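Local coordinates for putative nucleoprotein (Infectious salmon anemia virus, PDB 4EWC) that encapsidates the negative-strand RNA genome of the virus, protecting it from nucleases and forming the ribonucleoprotein that is the template for transcription and replication, at residues Y69-R75 / S101-D105; E110-N114 / A298-S302; M181-A185 / M261-M265; A271-F275 / I474-K480; E468-S472 / V586-I591. All coordinates share one frame; numbering follows the deposited sequence.

How the contacts relate
Contacts 1 and 2 sit in series on helix 96-114, their centres 18 Å apart and their nearest atoms about 5 Å apart. Contact 2 touches contact 3 where I300 packs on A262, and contact 4 where N299 lies beside D272. Contact 3 is tied to contact 4 by the salt bridge from R182 NH2 to D272 OD1 (2.6 Å). Contacts 4 and 5, with centres 13 Å apart, pack through L274 against L588 and F589. Contacts 3 and 5 lie on opposite sides of the chain's centre, 27 Å apart between centres. Contact 4 includes the first lysine of a probable nuclear localization signal, and contact 5 faces the second subunit.

Contact 1. Residues Y69-R75 / S101-D105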
# COMPACT_ATOMS: atom_id res chain seq x y z
N TYR A 69 5.86 -12.48 28.43
CA TYR A 69 5.26 -12.04 29.70
C TYR A 69 6.02 -12.47 30.96
O TYR A 69 6.01 -13.65 31.34
CB TYR A 69 3.79 -12.46 29.84
CG TYR A 69 3.14 -11.94 31.11
CD1 TYR A 69 2.84 -10.59 31.26
CD2 TYR A 69 2.85 -12.79 32.17
CE1 TYR A 69 2.27 -10.10 32.41
CE2 TYR A 69 2.26 -12.31 33.33
CZ TYR A 69 1.98 -10.96 33.45
OH TYR A 69 1.40 -10.47 34.61
N VAL A 70 6.65 -11.51 31.63
CA VAL A 70 7.49 -11.83 32.78
C VAL A 70 6.73 -12.06 34.09
O VAL A 70 7.21 -12.78 34.97
CB VAL A 70 8.60 -10.80 32.98
CG1 VAL A 70 9.60 -11.29 34.03
CG2 VAL A 70 9.31 -10.56 31.66
N ASP A 71 5.55 -11.48 34.23
CA ASP A 71 4.72 -11.69 35.42
C ASP A 71 5.28 -10.99 36.64
O ASP A 71 6.45 -10.63 36.68
CB ASP A 71 4.44 -13.17 35.71
N LYS A 72 4.43 -10.83 37.65
CA LYS A 72 4.70 -9.92 38.76
C LYS A 72 5.77 -10.42 39.71
O LYS A 72 6.78 -9.74 39.92
CB LYS A 72 3.42 -9.64 39.54
N LYS A 73 5.56 -11.59 40.29
CA LYS A 73 6.50 -12.12 41.27
C LYS A 73 7.91 -12.25 40.68
O LYS A 73 8.89 -11.92 41.34
CB LYS A 73 6.02 -13.46 41.83
N ILE A 74 8.00 -12.70 39.44
CA ILE A 74 9.30 -12.85 38.79
C ILE A 74 9.93 -11.50 38.43
O ILE A 74 11.15 -11.38 38.39
CB ILE A 74 9.22 -13.74 37.53
N ARG A 75 9.10 -10.49 38.18
CA ARG A 75 9.64 -9.18 37.83
C ARG A 75 10.12 -8.43 39.07
O ARG A 75 11.05 -7.65 39.00
CB ARG A 75 8.62 -8.34 37.04
CG ARG A 75 7.51 -7.73 37.86
CD ARG A 75 6.70 -6.73 37.05
NE ARG A 75 5.87 -7.38 36.04
CZ ARG A 75 4.54 -7.50 36.13
NH1 ARG A 75 3.89 -7.02 37.18
NH2 ARG A 75 3.87 -8.09 35.15
N SER A 101 5.35 -5.83 29.78
CA SER A 101 4.59 -6.79 30.58
C SER A 101 3.73 -6.11 31.64
O SER A 101 2.55 -6.44 31.80
CB SER A 101 5.51 -7.84 31.24
OG SER A 101 5.96 -8.79 30.29
N VAL A 102 4.31 -5.16 32.36
CA VAL A 102 3.54 -4.39 33.34
C VAL A 102 2.52 -3.46 32.66
O VAL A 102 1.42 -3.25 33.17
CB VAL A 102 4.45 -3.60 34.31
CG1 VAL A 102 5.27 -2.56 33.55
CG2 VAL A 102 3.62 -2.95 35.41
N GLU A 103 2.90 -2.92 31.50
CA GLU A 103 1.99 -2.15 30.66
C GLU A 103 0.77 -3.01 30.32
O GLU A 103 -0.38 -2.57 30.44
CB GLU A 103 2.69 -1.70 29.38
N PHE A 104 1.05 -4.24 29.89
CA PHE A 104 -0.00 -5.19 29.59
C PHE A 104 -0.91 -5.41 30.81
O PHE A 104 -2.13 -5.47 30.67
CB PHE A 104 0.58 -6.52 29.11
CG PHE A 104 -0.42 -7.64 29.09
CD1 PHE A 104 -1.38 -7.73 28.07
CD2 PHE A 104 -0.43 -8.59 30.10
CE1 PHE A 104 -2.31 -8.75 28.06
CE2 PHE A 104 -1.37 -9.62 30.10
CZ PHE A 104 -2.31 -9.71 29.08
N ASP A 105 -0.30 -5.53 31.99
CA ASP A 105 -1.06 -5.73 33.22
C ASP A 105 -2.06 -4.60 33.47
O ASP A 105 -3.18 -4.83 33.93
CB ASP A 105 -0.13 -5.87 34.43
CG ASP A 105 0.26 -7.31 34.71
OD1 ASP A 105 -0.52 -8.24 34.40
OD2 ASP A 105 1.37 -7.52 35.25
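Y69 holds CG opposite its backbone N (chi1 -177°), which carries the ring along helix 96-114 to D105, and R75 bends at CG-CD (chi3 72°) to bring its guanidinium to the same carboxylate. Y69 OH donates to D105 OD1 at 3.0 Å, using the syn lone pair, while lying equally close to OD2; the phenol ring is nearly perpendicular to the carboxylate. R75 NH2 meets D105 OD2 at 2.6 Å in a salt bridge, almost in line with the C-O bond and slightly tilted from the guanidinium plane; NH1 adds a weak bond to the same oxygen. Bonds from the phenol and the guanidinium probably limit the carboxylate's rotation and favour its ionised form. Closer to the start of the helix segment, V70 N gives a nearly straight bond to S101 OG (3.1 Å), a hydroxyl that is also bonded to A97 O. F104 turns an edge to the Y69 face in an offset edge-to-face pair, centroids 5.8 Å apart and planes at 74°, with Y69 CE1 and F104 CD2 nearest at 3.9 Å. The start of helix 72-80 and the turn before it are thus fastened at the surface to helix 96-114, where I98 also packs on V70 and R75; K280 of helix 279-284 touches the side chains of Y69 and F104, and the Y69 backbone pairs with N22 and L24.

Contact 2. Residues E110-N114 / A298-S302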
# COMPACT_ATOMS: atom_id res chain seq x y z
N GLU A 110 -7.65 -2.59 32.97
CA GLU A 110 -8.62 -1.62 32.49
C GLU A 110 -9.64 -2.30 31.58
O GLU A 110 -10.82 -2.01 31.67
CB GLU A 110 -7.94 -0.43 31.79
CG GLU A 110 -8.85 0.77 31.72
CD GLU A 110 -9.48 1.09 33.08
OE1 GLU A 110 -8.70 1.38 34.02
OE2 GLU A 110 -10.73 1.03 33.21
N ALA A 111 -9.17 -3.19 30.72
CA ALA A 111 -10.05 -4.00 29.88
C ALA A 111 -10.98 -4.90 30.71
O ALA A 111 -12.13 -5.12 30.35
CB ALA A 111 -9.22 -4.84 28.92
N ALA A 112 -10.46 -5.40 31.83
CA ALA A 112 -11.22 -6.31 32.68
C ALA A 112 -12.20 -5.56 33.55
O ALA A 112 -12.99 -6.15 34.27
CB ALA A 112 -10.29 -7.16 33.54
N ALA A 113 -12.12 -4.23 33.51
CA ALA A 113 -13.12 -3.39 34.16
C ALA A 113 -14.26 -3.24 33.19
O ALA A 113 -15.43 -3.24 33.56
CB ALA A 113 -12.54 -2.02 34.47
N ASN A 114 -13.88 -3.12 31.92
CA ASN A 114 -14.81 -2.86 30.84
C ASN A 114 -15.60 -4.08 30.41
O ASN A 114 -16.76 -3.94 30.00
CB ASN A 114 -14.08 -2.23 29.65
CG ASN A 114 -13.77 -0.76 29.87
OD1 ASN A 114 -14.60 -0.02 30.40
ND2 ASN A 114 -12.57 -0.33 29.47
N ALA A 298 -10.17 -0.87 24.13
CA ALA A 298 -10.32 -1.75 25.30
C ALA A 298 -9.86 -1.16 26.66
O ALA A 298 -10.40 -1.50 27.71
CB ALA A 298 -9.64 -3.07 25.03
N ASN A 299 -8.87 -0.27 26.64
CA ASN A 299 -8.37 0.34 27.86
C ASN A 299 -8.92 1.75 28.17
O ASN A 299 -8.33 2.48 28.99
CB ASN A 299 -6.84 0.44 27.80
CG ASN A 299 -6.37 1.25 26.61
OD1 ASN A 299 -7.02 1.27 25.56
ND2 ASN A 299 -5.23 1.93 26.76
N ILE A 300 -10.00 2.15 27.51
CA ILE A 300 -10.65 3.41 27.87
C ILE A 300 -11.26 3.24 29.24
O ILE A 300 -11.96 2.26 29.48
CB ILE A 300 -11.74 3.80 26.88
CG1 ILE A 300 -11.13 4.19 25.54
CG2 ILE A 300 -12.56 4.94 27.43
CD1 ILE A 300 -12.14 4.31 24.44
N PRO A 301 -10.98 4.17 30.16
CA PRO A 301 -11.47 4.14 31.55
C PRO A 301 -12.98 3.92 31.62
O PRO A 301 -13.75 4.69 31.03
CB PRO A 301 -11.09 5.52 32.08
CG PRO A 301 -9.91 5.92 31.28
CD PRO A 301 -10.12 5.34 29.91
N SER A 302 -13.40 2.88 32.35
CA SER A 302 -14.79 2.42 32.32
C SER A 302 -15.84 3.47 32.69
O SER A 302 -16.97 3.41 32.20
CB SER A 302 -14.95 1.18 33.20
OG SER A 302 -14.98 1.54 34.57
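E110 leaves helix 96-114 with CB 4.0 Å from N299 CA, and the chain then runs along the loop, from N299 past P301 to S302. Its CG lies 3.3 Å from N299 O, the bend at chi2 (49°) turns CD toward P301 CA at 4.0 Å, and OE2 ends 3.4 Å from S302 N in a weak hydrogen bond. One helical turn on, N114 faces the same loop. Both hydrogens of its amide are used: ND2 donates to I300 O at 2.7 Å, almost straight, and to A298 O at 3.0 Å. The two acceptors lie in the amide plane, although the approach to A298 is from above its carbonyl plane. Beside them A111 CA makes a CA-H...O contact with the same A298 O (3.3 Å), and A113 CB packs on S302 CB. L305 and L316 lie against N114, which is buried. Segment 298-302 is irregular, and one asparagine amide bonds two of its carbonyls, A298 O and I300 O, just before helix 302-305. P301 is the N-cap residue of that short helix, so a carboxylate near the first helical N-H would probably be stabilised in its charged form by the helix end.

Contact 3. Residues M181-A185 / M261-M265. Unlike the reference sequence in segment 181-185: M181 (reference Ile).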
# COMPACT_ATOMS: atom_id res chain seq x y z
N MSE A 181 -3.60 14.73 29.48
CA MSE A 181 -4.86 14.01 29.45
C MSE A 181 -4.87 12.76 30.34
O MSE A 181 -5.89 12.41 30.94
CB MSE A 181 -5.23 13.60 28.02
CG MSE A 181 -5.65 14.69 27.10
SE MSE A 181 -7.05 15.87 27.84
CE MSE A 181 -8.42 14.62 28.40
N ARG A 182 -3.74 12.06 30.40
CA ARG A 182 -3.66 10.83 31.17
C ARG A 182 -3.78 11.14 32.64
O ARG A 182 -4.47 10.45 33.39
CB ARG A 182 -2.35 10.08 30.89
CG ARG A 182 -2.35 9.29 29.60
CD ARG A 182 -0.99 8.66 29.35
NE ARG A 182 -0.83 8.21 27.96
CZ ARG A 182 -1.23 7.03 27.49
NH1 ARG A 182 -1.82 6.15 28.29
NH2 ARG A 182 -1.03 6.71 26.21
N ILE A 183 -3.11 12.21 33.05
CA ILE A 183 -3.18 12.65 34.44
C ILE A 183 -4.57 13.21 34.75
O ILE A 183 -5.11 13.01 35.84
CB ILE A 183 -2.05 13.64 34.78
CG1 ILE A 183 -1.90 13.77 36.29
CG2 ILE A 183 -2.26 14.98 34.15
CD1 ILE A 183 -1.43 12.50 36.93
N LEU A 184 -5.15 13.89 33.77
CA LEU A 184 -6.49 14.42 33.93
C LEU A 184 -7.47 13.29 34.16
O LEU A 184 -8.24 13.32 35.11
CB LEU A 184 -6.89 15.22 32.70
CG LEU A 184 -8.34 15.73 32.64
CD1 LEU A 184 -8.83 16.25 33.99
CD2 LEU A 184 -8.43 16.83 31.61
N ALA A 185 -7.43 12.30 33.27
CA ALA A 185 -8.27 11.11 33.41
C ALA A 185 -8.07 10.50 34.79
O ALA A 185 -9.03 10.13 35.47
CB ALA A 185 -7.96 10.11 32.32
N MSE A 261 -15.07 12.73 27.58
CA MSE A 261 -13.84 12.09 28.02
C MSE A 261 -13.65 10.72 27.33
O MSE A 261 -12.56 10.37 26.96
CB MSE A 261 -13.79 12.02 29.55
CG MSE A 261 -13.55 13.37 30.20
SE MSE A 261 -11.70 13.98 29.82
CE MSE A 261 -10.76 12.61 30.80
N ALA A 262 -14.74 10.00 27.11
CA ALA A 262 -14.66 8.78 26.33
C ALA A 262 -14.18 9.03 24.90
O ALA A 262 -13.38 8.27 24.37
CB ALA A 262 -16.01 8.05 26.33
N LEU A 263 -14.66 10.10 24.28
CA LEU A 263 -14.30 10.40 22.90
C LEU A 263 -12.85 10.82 22.79
O LEU A 263 -12.13 10.40 21.86
CB LEU A 263 -15.22 11.48 22.32
CG LEU A 263 -16.67 11.02 22.14
CD1 LEU A 263 -17.58 12.19 21.75
CD2 LEU A 263 -16.71 9.94 21.08
N ILE A 264 -12.43 11.64 23.74
CA ILE A 264 -11.05 12.13 23.82
C ILE A 264 -10.06 11.05 24.29
O ILE A 264 -8.96 10.90 23.74
CB ILE A 264 -10.98 13.39 24.72
CG1 ILE A 264 -11.96 14.44 24.19
CG2 ILE A 264 -9.58 13.97 24.78
CD1 ILE A 264 -12.04 15.71 25.04
N MSE A 265 -10.45 10.28 25.30
CA MSE A 265 -9.58 9.17 25.71
C MSE A 265 -9.40 8.12 24.61
O MSE A 265 -8.30 7.61 24.46
CB MSE A 265 -9.96 8.59 27.09
CG MSE A 265 -9.82 9.59 28.27
SE MSE A 265 -8.05 10.45 28.46
CE MSE A 265 -7.95 11.66 26.96
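M265 N bonds to M261 O at 2.7 Å in one helix while A185 N bonds to M181 O at 2.8 Å in the other, and these same four residues meet across the interface, where no hydrogen bond passes between the segments. The contact is made by apolar groups, chiefly three methionines modelled as selenomethionine, of which M181 departs from the reference sequence. M181 curls at both chi2 and chi3 (-51° and -52°), so that the terminal CE is set among three residues of the facing helix: M265 CE at 3.3 Å, M261 SE at 3.6 Å and I264 CG2 at 3.9 Å. M261 also curls, and its CE comes to rest against A185 CA, 4.0 Å from A185 CB, with the L184 branch point a little further off. A185 CB also packs on M265 SE at 3.9 Å, so the small alanine takes a methionine from each turn of the opposing helix. The long, flexible side chains fill a separation of 11.5 Å between the local axes, which is wide for a helix pair. Around this seam, helix 142-162 supplies L158 against L184 and L147 and I151 against I264, while F233 of helix 226-236 also touches L184. R182 points away from the seam and forms a salt bridge with D272. Segments 181-185 and 261-265, parts of helices 174-188 and 253-269, run in roughly opposite directions (146° between their local axes), an antiparallel but markedly inclined pair whose buried seam is ordinary hydrophobic core packing of an alpha-helical protein.

Contact 4. Residues A271-F275 / I474-K480; sequences ADQLF and IKANTTK
K480 opens the probable nuclear localization signal K480-P481-K482-K483, and the irregular chain leading into it curves round the ring of F275. The backbone passes over one face of that ring, with T478 N 3.6 Å above the plane and toward the rim. At the ring edge A476 O lies 3.3 Å from F275 CE1, and on another side T479 CG2 comes to 3.4 Å from CE2. I474 CG2 reaches CE1 obliquely at 3.6 Å, and A476 CB touches the same ring carbon. F275 faces the loop because its CG stands anti to its own carbonyl carbon (chi1 -68°). Just before the signal the chain makes an ST turn, T478 OG1 accepting from K480 N at 3.2 Å. T479, within this turn, lies beside A271 and D272: T479 CG2 packs on A271 CB, while T479 OG1 gives a weak hydrogen bond to D272 OD1 (3.4 Å), a carboxylate whose main partner is R182. K480 NZ stays 4.5 Å from D272 OD2, beyond a salt bridge, where the opposite charges may attract weakly, although R182 NH1 also lies close to K480 NZ. C444 of helix 438-449 touches both F275 and T479.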
# COMPACT_ATOMS: atom_id res chain seq x y z
N ALA A 271 -2.83 5.33 20.56
CA ALA A 271 -1.42 5.20 20.22
C ALA A 271 -0.80 4.05 20.99
O ALA A 271 0.12 3.40 20.49
CB ALA A 271 -0.67 6.49 20.49
N ASP A 272 -1.30 3.77 22.18
CA ASP A 272 -0.82 2.62 22.94
C ASP A 272 -1.14 1.31 22.25
O ASP A 272 -0.36 0.36 22.31
CB ASP A 272 -1.41 2.59 24.34
CG ASP A 272 -1.20 3.89 25.08
OD1 ASP A 272 -0.34 4.71 24.67
OD2 ASP A 272 -1.91 4.09 26.10
N GLN A 273 -2.29 1.25 21.59
CA GLN A 273 -2.64 0.01 20.91
C GLN A 273 -1.79 -0.20 19.68
O GLN A 273 -1.77 -1.28 19.12
CB GLN A 273 -4.13 -0.03 20.57
CG GLN A 273 -4.93 -0.69 21.63
CD GLN A 273 -6.38 -0.75 21.26
OE1 GLN A 273 -7.08 0.26 21.33
NE2 GLN A 273 -6.84 -1.92 20.84
N LEU A 274 -1.07 0.84 19.25
CA LEU A 274 -0.05 0.66 18.23
C LEU A 274 1.05 -0.24 18.82
O LEU A 274 1.52 -1.18 18.18
CB LEU A 274 0.52 2.00 17.80
CG LEU A 274 1.62 1.97 16.75
CD1 LEU A 274 1.26 1.01 15.66
CD2 LEU A 274 1.80 3.36 16.17
N PHE A 275 1.43 0.04 20.06
CA PHE A 275 2.50 -0.71 20.70
C PHE A 275 2.06 -2.01 21.31
O PHE A 275 2.82 -2.98 21.31
CB PHE A 275 3.27 0.16 21.70
CG PHE A 275 4.05 1.25 21.04
CD1 PHE A 275 5.22 0.96 20.39
CD2 PHE A 275 3.57 2.55 21.01
CE1 PHE A 275 5.93 1.94 19.75
CE2 PHE A 275 4.26 3.54 20.37
CZ PHE A 275 5.46 3.23 19.74
N ILE A 474 9.19 -0.26 13.58
CA ILE A 474 9.20 0.59 14.75
C ILE A 474 10.02 -0.04 15.86
O ILE A 474 9.71 -1.14 16.31
CB ILE A 474 7.75 0.85 15.27
CG1 ILE A 474 7.02 1.80 14.30
CG2 ILE A 474 7.77 1.39 16.70
CD1 ILE A 474 5.56 2.01 14.61
N LYS A 475 11.06 0.66 16.31
CA LYS A 475 11.96 0.09 17.33
C LYS A 475 11.54 0.43 18.77
O LYS A 475 11.89 -0.28 19.70
CB LYS A 475 13.42 0.49 17.05
CG LYS A 475 13.91 0.19 15.63
CD LYS A 475 13.41 -1.18 15.15
CE LYS A 475 13.90 -1.53 13.74
NZ LYS A 475 13.39 -2.88 13.32
N ALA A 476 10.77 1.50 18.96
CA ALA A 476 10.31 1.87 20.29
C ALA A 476 9.32 0.85 20.84
O ALA A 476 8.70 0.11 20.08
CB ALA A 476 9.69 3.26 20.27
N ASN A 477 9.15 0.82 22.15
CA ASN A 477 8.15 -0.06 22.75
C ASN A 477 7.00 0.67 23.44
O ASN A 477 6.15 0.05 24.06
CB ASN A 477 8.83 -0.99 23.73
CG ASN A 477 9.72 -1.97 23.03
OD1 ASN A 477 9.44 -2.36 21.89
ND2 ASN A 477 10.81 -2.37 23.69
N THR A 478 6.99 1.99 23.34
CA THR A 478 6.02 2.79 24.06
C THR A 478 6.15 4.26 23.71
O THR A 478 7.22 4.72 23.26
CB THR A 478 6.17 2.64 25.60
OG1 THR A 478 5.13 3.38 26.25
CG2 THR A 478 7.52 3.11 26.06
N THR A 479 5.06 4.98 23.91
CA THR A 479 4.98 6.41 23.65
C THR A 479 5.48 7.20 24.86
O THR A 479 5.83 8.37 24.75
CB THR A 479 3.52 6.85 23.33
OG1 THR A 479 2.63 6.24 24.27
CG2 THR A 479 3.13 6.37 21.96
N LYS A 480 5.55 6.54 26.01
CA LYS A 480 5.83 7.20 27.28
C LYS A 480 7.32 7.30 27.64
O LYS A 480 8.04 6.30 27.68
CB LYS A 480 5.07 6.48 28.38
CG LYS A 480 3.60 6.44 28.09
CD LYS A 480 2.89 5.58 29.09
CE LYS A 480 1.53 5.16 28.58
NZ LYS A 480 0.86 4.32 29.60

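Contact 5. Residues E468-S472 / V586-I591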
# COMPACT_ATOMS: atom_id res chain seq x y z
N GLU A 468 5.42 6.06 9.53
CA GLU A 468 5.84 4.69 9.30
C GLU A 468 4.63 3.74 9.11
O GLU A 468 3.72 3.71 9.94
CB GLU A 468 6.73 4.25 10.47
CG GLU A 468 7.17 2.82 10.43
CD GLU A 468 8.12 2.53 9.29
OE1 GLU A 468 9.27 3.05 9.33
OE2 GLU A 468 7.72 1.78 8.35
N ARG A 469 4.62 2.99 8.02
CA ARG A 469 3.48 2.16 7.64
C ARG A 469 3.55 0.73 8.22
O ARG A 469 2.55 -0.01 8.25
CB ARG A 469 3.34 2.16 6.12
CG ARG A 469 2.96 0.86 5.47
CD ARG A 469 3.08 0.93 3.95
NE ARG A 469 1.99 1.67 3.30
CZ ARG A 469 0.97 1.08 2.67
NH1 ARG A 469 0.90 -0.24 2.60
NH2 ARG A 469 0.04 1.83 2.09
N TYR A 470 4.74 0.34 8.71
CA TYR A 470 4.90 -0.96 9.37
C TYR A 470 5.33 -0.85 10.84
O TYR A 470 6.34 -0.24 11.16
CB TYR A 470 5.85 -1.89 8.61
CG TYR A 470 5.48 -2.09 7.17
CD1 TYR A 470 4.50 -3.00 6.81
CD2 TYR A 470 6.12 -1.38 6.16
CE1 TYR A 470 4.16 -3.19 5.48
CE2 TYR A 470 5.79 -1.56 4.84
CZ TYR A 470 4.80 -2.47 4.51
OH TYR A 470 4.47 -2.66 3.20
N ARG A 471 4.53 -1.47 11.69
CA ARG A 471 4.80 -1.66 13.10
C ARG A 471 6.15 -2.38 13.29
O ARG A 471 6.89 -2.09 14.22
CB ARG A 471 3.67 -2.50 13.72
CG ARG A 471 3.94 -3.08 15.11
CD ARG A 471 4.14 -2.00 16.15
NE ARG A 471 4.46 -2.51 17.49
CZ ARG A 471 5.68 -2.52 18.02
NH1 ARG A 471 6.72 -2.05 17.34
NH2 ARG A 471 5.87 -2.99 19.25
N SER A 472 6.47 -3.28 12.37
CA SER A 472 7.72 -4.02 12.43
C SER A 472 8.98 -3.13 12.37
O SER A 472 9.96 -3.40 13.06
CB SER A 472 7.76 -5.12 11.37
OG SER A 472 7.29 -4.66 10.11
N VAL A 586 -3.81 -3.89 3.59
CA VAL A 586 -2.63 -3.91 4.45
C VAL A 586 -2.85 -2.94 5.59
O VAL A 586 -3.43 -1.86 5.40
CB VAL A 586 -1.32 -3.55 3.69
CG1 VAL A 586 -0.14 -3.48 4.67
CG2 VAL A 586 -1.03 -4.56 2.63
N GLY A 587 -2.41 -3.31 6.78
CA GLY A 587 -2.46 -2.38 7.87
C GLY A 587 -1.14 -2.34 8.59
O GLY A 587 -0.13 -2.89 8.14
N LEU A 588 -1.17 -1.65 9.72
CA LEU A 588 -0.12 -1.76 10.70
C LEU A 588 -0.22 -3.23 11.17
O LEU A 588 -1.25 -3.88 10.95
CB LEU A 588 -0.40 -0.75 11.82
CG LEU A 588 -0.05 0.75 11.67
CD1 LEU A 588 -0.36 1.36 10.33
CD2 LEU A 588 -0.75 1.56 12.73
N PHE A 589 0.82 -3.78 11.77
CA PHE A 589 0.81 -5.23 12.17
C PHE A 589 0.73 -6.25 11.06
O PHE A 589 0.50 -7.41 11.32
CB PHE A 589 -0.30 -5.57 13.17
CG PHE A 589 -0.58 -4.49 14.15
CD1 PHE A 589 0.35 -4.17 15.13
CD2 PHE A 589 -1.77 -3.78 14.10
CE1 PHE A 589 0.12 -3.16 16.03
CE2 PHE A 589 -2.03 -2.77 15.01
CZ PHE A 589 -1.08 -2.46 15.98
N SER A 590 0.92 -5.83 9.82
CA SER A 590 0.74 -6.75 8.69
C SER A 590 2.01 -7.58 8.48
O SER A 590 2.00 -8.57 7.76
CB SER A 590 0.41 -5.99 7.42
OG SER A 590 1.59 -5.34 6.95
N ILE A 591 3.09 -7.13 9.10
CA ILE A 591 4.33 -7.89 9.21
C ILE A 591 4.56 -8.25 10.69
O ILE A 591 4.58 -7.36 11.55
CB ILE A 591 5.54 -7.08 8.71
CG1 ILE A 591 5.44 -6.79 7.21
CG2 ILE A 591 6.82 -7.81 9.04
CD1 ILE A 591 6.61 -5.99 6.65
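Residues G587 to S590 form a type II beta turn that passes alongside the irregular segment 468-472, with the CA atoms of Y470 and L588 5.3 Å apart and no hydrogen bond crossing between the two. The turn puts F589 in a left-handed backbone conformation (phi 65°), and a weak bond from S590 OG to G587 O adds to its closure. Y470 carries much of the contact. I591 CD1 sits over one face of its ring in a CH-pi contact, 4.1 Å from the centroid, while R469 CG lies over the opposite face and S590 OG approaches the ring edge in plane. V586 CG1 is a more distant neighbour of the ring and also lies 4.0 Å from R469 NH1. The next residue, R471, packs its aliphatic part on the F589 ring obliquely, R471 CG being 3.8 Å from F589 CD1. S472 closes the far end: its OG comes to 3.3 Å from I591 CB, and its CB packs on I591 CG2. L588 CD1 lies beside R469 O at 3.8 Å, and the L588 side chain reaches on to A457 and I460 of helix 457-463; D458 of the same helix takes R469 NH2 in a salt bridge. The second subunit borders this contact. Y470 OH bonds to V582 N of that subunit, F589 O bonds to its S513, and the F589 ring meets its W514. The end of the modelled chain, packed on an internal loop, therefore belongs to the dimer interface of the crystallised assembly.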